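Local coordinates for protein endo-beta-1,4-glucanase (cellulase B) (Bacillus halodurans, PDB 4V2X) that probably hydrolyses beta-1,4-linked glucans as a family 5 glycoside hydrolase carrying Ig-like and CBM46 modules, and binds calcium, at residues 163-166 against 167-171; 213-216 against 217-221; 254-257 against 258-262. All coordinates share one frame; numbering follows the deposited sequence.

Contact 1: 163-166 against 167-171; sequences HNYN and GVMVK. With GOL (glycerol), chain G.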
loop_
_atom_site.group_PDB
_atom_site.type_symbol
_atom_site.label_atom_id
_atom_site.label_comp_id
_atom_site.label_asym_id
_atom_site.label_seq_id
_atom_site.Cartn_x
_atom_site.Cartn_y
_atom_site.Cartn_z
ATOM N N HIS A 163 2.162 -14.311 -9.703
ATOM C CA HIS A 163 1.638 -15.683 -9.614
ATOM C C HIS A 163 2.688 -16.692 -9.146
ATOM O O HIS A 163 2.473 -17.902 -9.205
ATOM C CB HIS A 163 1.050 -16.093 -10.960
ATOM C CG HIS A 163 -0.090 -15.228 -11.394
ATOM N ND1 HIS A 163 -1.339 -15.312 -10.825
ATOM C CD2 HIS A 163 -0.167 -14.256 -12.332
ATOM C CE1 HIS A 163 -2.140 -14.429 -11.392
ATOM N NE2 HIS A 163 -1.454 -13.776 -12.311
ATOM N N ASN A 164 3.811 -16.183 -8.650
ATOM C CA ASN A 164 4.892 -17.014 -8.141
ATOM C C ASN A 164 5.670 -16.231 -7.086
ATOM O O ASN A 164 6.845 -15.931 -7.267
ATOM C CB ASN A 164 5.808 -17.448 -9.282
ATOM C CG ASN A 164 6.830 -18.492 -8.851
ATOM O OD1 ASN A 164 6.761 -19.032 -7.747
ATOM N ND2 ASN A 164 7.797 -18.760 -9.719
ATOM N N TYR A 165 4.996 -15.921 -5.985
ATOM C CA TYR A 165 5.527 -15.004 -4.978
ATOM C C TYR A 165 6.817 -15.537 -4.367
ATOM O O TYR A 165 7.863 -14.884 -4.441
ATOM C CB TYR A 165 4.484 -14.725 -3.878
ATOM C CG TYR A 165 4.916 -13.612 -2.960
ATOM C CD1 TYR A 165 5.794 -13.858 -1.911
ATOM C CD2 TYR A 165 4.479 -12.307 -3.164
ATOM C CE1 TYR A 165 6.223 -12.841 -1.087
ATOM C CE2 TYR A 165 4.894 -11.283 -2.334
ATOM C CZ TYR A 165 5.766 -11.563 -1.297
ATOM O OH TYR A 165 6.207 -10.564 -0.480
ATOM N N ASN A 166 6.750 -16.724 -3.769
ATOM C CA ASN A 166 7.910 -17.274 -3.072
ATOM C C ASN A 166 9.023 -17.702 -4.037
ATOM O O ASN A 166 10.201 -17.566 -3.720
ATOM C CB ASN A 166 7.505 -18.423 -2.131
ATOM C CG ASN A 166 6.757 -17.937 -0.883
ATOM O OD1 ASN A 166 5.768 -18.542 -0.467
ATOM N ND2 ASN A 166 7.241 -16.858 -0.269
ATOM N N GLY A 167 8.660 -18.187 -5.221
ATOM C CA GLY A 167 9.659 -18.573 -6.220
ATOM C C GLY A 167 10.533 -17.408 -6.658
ATOM O O GLY A 167 11.764 -17.520 -6.718
ATOM N N VAL A 168 9.902 -16.282 -6.972
ATOM C CA VAL A 168 10.651 -15.083 -7.336
ATOM C C VAL A 168 11.429 -14.565 -6.135
ATOM O O VAL A 168 12.607 -14.221 -6.255
ATOM C CB VAL A 168 9.732 -13.985 -7.908
ATOM C CG1 VAL A 168 10.446 -12.642 -7.971
ATOM C CG2 VAL A 168 9.239 -14.387 -9.290
ATOM N N MET A 169 10.782 -14.527 -4.973
ATOM C CA MET A 169 11.430 -13.998 -3.774
ATOM C C MET A 169 12.691 -14.785 -3.393
ATOM O O MET A 169 13.708 -14.188 -3.038
ATOM C CB MET A 169 10.448 -13.951 -2.597
ATOM C CG MET A 169 9.580 -12.695 -2.547
ATOM S SD MET A 169 10.461 -11.114 -2.396
ATOM C CE MET A 169 11.866 -11.612 -1.419
ATOM N N VAL A 170 12.628 -16.112 -3.482
ATOM C CA VAL A 170 13.790 -16.961 -3.197
ATOM C C VAL A 170 14.978 -16.623 -4.109
ATOM O O VAL A 170 16.100 -16.469 -3.643
ATOM C CB VAL A 170 13.441 -18.467 -3.323
ATOM C CG1 VAL A 170 14.698 -19.323 -3.380
ATOM C CG2 VAL A 170 12.556 -18.907 -2.161
ATOM N N LYS A 171 14.715 -16.511 -5.403
ATOM C CA LYS A 171 15.751 -16.197 -6.388
ATOM C C LYS A 171 16.323 -14.786 -6.209
ATOM O O LYS A 171 17.540 -14.590 -6.216
ATOM C CB LYS A 171 15.164 -16.353 -7.788
ATOM C CG LYS A 171 16.186 -16.304 -8.909
ATOM C CD LYS A 171 15.544 -16.711 -10.220
ATOM C CE LYS A 171 16.484 -16.518 -11.397
ATOM N NZ LYS A 171 15.888 -17.051 -12.640
HETATM C C1 GOL G . 11.988 -17.495 -11.478
HETATM O O1 GOL G . 12.994 -17.551 -12.490
HETATM C C2 GOL G . 11.462 -18.908 -11.263
HETATM O O2 GOL G . 10.262 -19.070 -12.031
HETATM C C3 GOL G . 11.207 -19.137 -9.778
HETATM O O3 GOL G . 10.330 -20.253 -9.580
#

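Contact 2: 213-216 against 217-221; sequences ALLD and DLNTV. With CA (calcium ion), chain B.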
loop_
_atom_site.group_PDB
_atom_site.type_symbol
_atom_site.label_atom_id
_atom_site.label_comp_id
_atom_site.label_asym_id
_atom_site.label_seq_id
_atom_site.Cartn_x
_atom_site.Cartn_y
_atom_site.Cartn_z
ATOM N N ALA A 213 2.096 -3.427 -4.441
ATOM C CA ALA A 213 2.472 -4.160 -3.239
ATOM C C ALA A 213 3.666 -5.072 -3.466
ATOM O O ALA A 213 4.522 -5.219 -2.587
ATOM C CB ALA A 213 1.290 -4.957 -2.719
ATOM N N LEU A 214 3.724 -5.686 -4.648
ATOM C CA LEU A 214 4.846 -6.550 -5.002
ATOM C C LEU A 214 6.148 -5.752 -5.079
ATOM O O LEU A 214 7.178 -6.183 -4.574
ATOM C CB LEU A 214 4.583 -7.261 -6.332
ATOM C CG LEU A 214 3.334 -8.150 -6.393
ATOM C CD1 LEU A 214 3.096 -8.637 -7.812
ATOM C CD2 LEU A 214 3.446 -9.332 -5.446
ATOM N N LEU A 215 6.109 -4.584 -5.715
ATOM C CA LEU A 215 7.317 -3.762 -5.830
ATOM C C LEU A 215 7.784 -3.265 -4.457
ATOM O O LEU A 215 8.983 -3.268 -4.158
ATOM C CB LEU A 215 7.112 -2.588 -6.794
ATOM C CG LEU A 215 8.309 -1.640 -6.936
ATOM C CD1 LEU A 215 9.599 -2.358 -7.308
ATOM C CD2 LEU A 215 7.989 -0.567 -7.955
ATOM N N ASP A 216 6.846 -2.883 -3.599
ATOM C CA ASP A 216 7.230 -2.507 -2.240
ATOM C C ASP A 216 7.989 -3.653 -1.563
ATOM O O ASP A 216 8.999 -3.430 -0.913
ATOM C CB ASP A 216 6.027 -2.122 -1.389
ATOM C CG ASP A 216 6.384 -1.986 0.078
ATOM O OD1 ASP A 216 6.347 -3.021 0.795
ATOM O OD2 ASP A 216 6.743 -0.864 0.515
ATOM N N ASP A 217 7.486 -4.874 -1.714
ATOM C CA ASP A 217 8.140 -6.040 -1.117
ATOM C C ASP A 217 9.552 -6.272 -1.667
ATOM O O ASP A 217 10.467 -6.578 -0.907
ATOM C CB ASP A 217 7.290 -7.293 -1.305
ATOM C CG ASP A 217 6.028 -7.284 -0.462
ATOM O OD1 ASP A 217 5.841 -6.367 0.373
ATOM O OD2 ASP A 217 5.217 -8.214 -0.620
ATOM N N LEU A 218 9.735 -6.133 -2.978
ATOM C CA LEU A 218 11.062 -6.310 -3.578
ATOM C C LEU A 218 12.034 -5.257 -3.073
ATOM O O LEU A 218 13.168 -5.563 -2.730
ATOM C CB LEU A 218 11.001 -6.230 -5.105
ATOM C CG LEU A 218 10.329 -7.375 -5.846
ATOM C CD1 LEU A 218 10.238 -7.012 -7.315
ATOM C CD2 LEU A 218 11.084 -8.685 -5.672
ATOM N N ASN A 219 11.588 -4.013 -3.044
ATOM C CA ASN A 219 12.421 -2.933 -2.539
ATOM C C ASN A 219 12.777 -3.132 -1.068
ATOM O O ASN A 219 13.881 -2.815 -0.635
ATOM C CB ASN A 219 11.735 -1.578 -2.743
ATOM C CG ASN A 219 11.842 -1.071 -4.177
ATOM O OD1 ASN A 219 12.773 -1.418 -4.898
ATOM N ND2 ASN A 219 10.897 -0.227 -4.584
ATOM N N THR A 220 11.825 -3.663 -0.312
ATOM C CA THR A 220 11.968 -3.802 1.134
ATOM C C THR A 220 12.892 -4.954 1.508
ATOM O O THR A 220 13.748 -4.811 2.382
ATOM C CB THR A 220 10.583 -3.999 1.770
ATOM O OG1 THR A 220 9.801 -2.834 1.513
ATOM C CG2 THR A 220 10.674 -4.224 3.286
ATOM N N VAL A 221 12.723 -6.094 0.851
ATOM C CA VAL A 221 13.591 -7.232 1.112
ATOM C C VAL A 221 15.038 -6.936 0.691
ATOM O O VAL A 221 15.984 -7.361 1.338
ATOM C CB VAL A 221 13.059 -8.532 0.470
ATOM C CG1 VAL A 221 13.062 -8.457 -1.048
ATOM C CG2 VAL A 221 13.865 -9.728 0.974
HETATM CA CA CA B . 5.098 -4.694 1.855
HETATM O O HOH W 1 3.606 -4.439 -0.020
HETATM O O HOH W 2 4.157 -2.708 2.845
#

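Contact 3: 254-257 against 258-262; sequences NLYQ and TIDKL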
loop_
_atom_site.group_PDB
_atom_site.type_symbol
_atom_site.label_atom_id
_atom_site.label_comp_id
_atom_site.label_asym_id
_atom_site.label_seq_id
_atom_site.Cartn_x
_atom_site.Cartn_y
_atom_site.Cartn_z
ATOM N N ASN A 254 3.800 5.970 -4.297
ATOM C CA ASN A 254 4.077 4.625 -3.803
ATOM C C ASN A 254 5.542 4.428 -3.441
ATOM O O ASN A 254 5.845 3.775 -2.446
ATOM C CB ASN A 254 3.605 3.566 -4.794
ATOM C CG ASN A 254 2.091 3.527 -4.925
ATOM O OD1 ASN A 254 1.369 4.003 -4.055
ATOM N ND2 ASN A 254 1.608 2.969 -6.012
ATOM N N LEU A 255 6.460 4.977 -4.242
ATOM C CA LEU A 255 7.881 4.884 -3.910
ATOM C C LEU A 255 8.190 5.700 -2.655
ATOM O O LEU A 255 8.996 5.290 -1.819
ATOM C CB LEU A 255 8.762 5.363 -5.068
ATOM C CG LEU A 255 10.262 5.433 -4.762
ATOM C CD1 LEU A 255 10.819 4.073 -4.354
ATOM C CD2 LEU A 255 11.025 5.986 -5.958
ATOM N N TYR A 256 7.575 6.872 -2.544
ATOM C CA TYR A 256 7.757 7.690 -1.349
ATOM C C TYR A 256 7.321 6.923 -0.102
ATOM O O TYR A 256 8.035 6.907 0.903
ATOM C CB TYR A 256 6.975 8.997 -1.446
ATOM C CG TYR A 256 7.176 9.845 -0.218
ATOM C CD1 TYR A 256 8.253 10.720 -0.128
ATOM C CD2 TYR A 256 6.324 9.726 0.879
ATOM C CE1 TYR A 256 8.456 11.482 1.008
ATOM C CE2 TYR A 256 6.528 10.482 2.021
ATOM C CZ TYR A 256 7.594 11.359 2.075
ATOM O OH TYR A 256 7.802 12.123 3.207
ATOM N N GLN A 257 6.155 6.288 -0.180
ATOM C CA GLN A 257 5.651 5.473 0.928
ATOM C C GLN A 257 6.665 4.418 1.352
ATOM O O GLN A 257 6.908 4.218 2.545
ATOM C CB GLN A 257 4.342 4.790 0.545
ATOM C CG GLN A 257 3.144 5.721 0.447
ATOM C CD GLN A 257 1.940 5.036 -0.176
ATOM O OE1 GLN A 257 1.788 3.814 -0.075
ATOM N NE2 GLN A 257 1.078 5.817 -0.826
ATOM N N THR A 258 7.266 3.743 0.378
ATOM C CA THR A 258 8.251 2.707 0.673
ATOM C C THR A 258 9.510 3.294 1.320
ATOM O O THR A 258 10.024 2.762 2.312
ATOM C CB THR A 258 8.618 1.926 -0.605
ATOM O OG1 THR A 258 7.446 1.268 -1.109
ATOM C CG2 THR A 258 9.709 0.902 -0.342
ATOM N N ILE A 259 10.011 4.388 0.757
ATOM C CA ILE A 259 11.204 5.037 1.287
ATOM C C ILE A 259 10.942 5.560 2.702
ATOM O O ILE A 259 11.782 5.397 3.580
ATOM C CB ILE A 259 11.696 6.171 0.355
ATOM C CG1 ILE A 259 12.295 5.567 -0.915
ATOM C CG2 ILE A 259 12.735 7.045 1.052
ATOM C CD1 ILE A 259 12.614 6.575 -2.002
ATOM N N ASP A 260 9.779 6.172 2.908
ATOM C CA ASP A 260 9.400 6.726 4.218
ATOM C C ASP A 260 9.372 5.625 5.284
ATOM O O ASP A 260 9.890 5.793 6.393
ATOM C CB ASP A 260 8.029 7.407 4.110
ATOM C CG ASP A 260 7.655 8.204 5.352
ATOM O OD1 ASP A 260 8.544 8.801 5.974
ATOM O OD2 ASP A 260 6.455 8.248 5.684
ATOM N N LYS A 261 8.772 4.496 4.920
ATOM C CA LYS A 261 8.653 3.327 5.785
ATOM C C LYS A 261 9.999 2.795 6.272
ATOM O O LYS A 261 10.146 2.406 7.437
ATOM C CB LYS A 261 7.929 2.221 5.010
ATOM C CG LYS A 261 7.771 0.913 5.754
ATOM C CD LYS A 261 7.266 -0.182 4.829
ATOM C CE LYS A 261 8.352 -0.698 3.899
ATOM N NZ LYS A 261 7.867 -1.875 3.129
ATOM N N LEU A 262 10.977 2.766 5.379
ATOM C CA LEU A 262 12.254 2.125 5.668
ATOM C C LEU A 262 13.096 2.916 6.661
ATOM O O LEU A 262 14.028 2.362 7.239
ATOM C CB LEU A 262 13.031 1.866 4.374
ATOM C CG LEU A 262 12.333 0.845 3.460
ATOM C CD1 LEU A 262 13.004 0.784 2.107
ATOM C CD2 LEU A 262 12.279 -0.540 4.091
#

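Contact 1: 163-166 against 167-171
Asn-164 is the N-cap of helix 165-183 and Gly-167 offers the N-H it caps. Asn-164 OD1 accepts from Gly-167 N at 3.3 Å, a weak capping bond with an N-H...O angle of 124°. Asn-164 CG stands anti to the backbone N (chi1 -171°), and this turns the amide over the first turn of the helix. The backbone O of Asn-164 takes Val-168 N at 3.1 Å, opening the i to i+4 series that Tyr-165 and Asn-166 continue. The other end of the amide, Asn-164 ND2, donates to O3 of a bound glycerol at 2.9 Å. Lys-171 NZ holds O1 of the same glycerol at 2.9 Å. The glycerol probably comes from the crystallisation liquor. With an alanine here, the weak side-chain cap would be gone and Gly-167 N would probably be left without that acceptor. One turn on, Met-169 lies alongside Tyr-165, the two side chains pointing the same way. Met-169 CG approaches Tyr-165 CE1 obliquely at 3.7 Å. Met-169 SD sits 5.3 Å from the centroid of the Tyr-165 ring, an oblique Met-aromatic contact. Lys-171 NZ also forms a salt bridge with Glu-113. Tyr-165 and Met-169 pack on helix 209-227 of their own chain, through Leu-214, Leu-218 and Val-221, and Met-169 also meets Glu-224 of the second subunit.

Contact 2: 213-216 against 217-221
Asp-216 has CG anti to its own N (chi1 169°), while Asp-217 has CG anti to its carbonyl carbon (chi1 -70°). These two torsions swing neighbouring carboxylates to one calcium ion. Asp-216 OD1 binds it at 2.3 Å and Asp-217 OD1 at 2.4 Å. Asp-216 OD1 and Asp-217 OD1 lie 3.4 Å apart, a closeness the shared cation probably makes tolerable. Two waters bind the same ion. One of them also donates to Ala-213 O at 2.8 Å, tying the metal shell to the helix backbone. Asp-217 N donates to the same Ala-213 O in the regular i to i+4 pattern. On the next turn Thr-220 grips Asp-216 O twice. Its OG1 donates at 2.6 Å to Asp-216 O from above the carbonyl plane, 38° out of it. Thr-220 N reaches Asp-216 O from the opposite face at 2.9 Å. Away from the metal, Leu-215 CD1 packs against Asn-219 ND2 at 3.7 Å. Asn-219 OD1 is bonded to Ser-194. The second carboxylate oxygens have partners too: helix 249-262 holds Asp-216 OD2, while Tyr-165 and Lys-261 of the second subunit hold Asp-217 OD2. Asp-216 and Asp-217 of the second subunit bind the ion as well, so this is an intersubunit calcium site built on adjacent aspartates of helix 209-227.

Contact 3: 254-257 against 258-262
Leu-255 and Ile-259 meet on the barrel-facing side of helix 249-262, with Leu-255 CG 3.8 Å from Ile-259 CD1. Four i to i+4 bonds run through this part of the helix and satisfy its backbone N-H groups. Ile-259 N donates to Leu-255 O at 2.9 Å, with an N-H...O angle of 167°. Asp-260 N donates to Tyr-256 O at 2.8 Å and lies nearly in line with that carbonyl. Lys-261 N reaches Gln-257 O at 3.0 Å. Thr-258 N reaches Asn-254 O at 3.2 Å. The next amide, Leu-262 N, turns to Thr-258 O and, weakly, to Ile-259 O.

Tyr-256 and Asp-260 stand one turn apart. Tyr-256 CE2 comes obliquely to 4.0 Å from Asp-260 CB. Ring and carboxylate planes are 28° apart. The Tyr-256 ring also makes a cation-pi contact with Arg-311.

The buried polar side chains find their partners outside this part of the helix. Thr-258 OG1 is placed anti to the carbonyl carbon (chi1 -62°), and there it bonds Asp-216 OD2. The Lys-261 chain bends at chi3, and its NZ meets three oxygens: Asp-216 OD2 in a salt bridge, Thr-220 OG1 in a hydrogen bond, and Asp-217 OD2 of the second subunit in another salt bridge. These acidic partners would probably keep the buried ammonium group charged.

Helix 249-262 is the helix of the beta-alpha-beta unit that joins strands 238-241 and 267-273. Leu-255 and Ile-259 pack on Ala-269 of the latter strand and on Phe-308 of helix 291-309, while Thr-258 and Leu-262 face helix 209-227.

In the fold
Contact 2 lies between the other two and touches both. Its centre is 12 Å from that of contact 1 and 10 Å from that of contact 3. Contacts 1 and 3 do not touch; their nearest atoms are about 10 Å apart. Tyr-165 OH reaches Asp-217 OD2 at 2.6 Å, a probable hydrogen bond. In contact 3, Thr-258 OG1 lies 2.8 Å from Asp-216 OD2, also a probable hydrogen bond. Contacts 1 and 3 thus supply second-shell residues that probably help position the two calcium ligands. The side chain of Lys-261 comes within about 4 Å of the ion. All three belong to the eight-stranded barrel module.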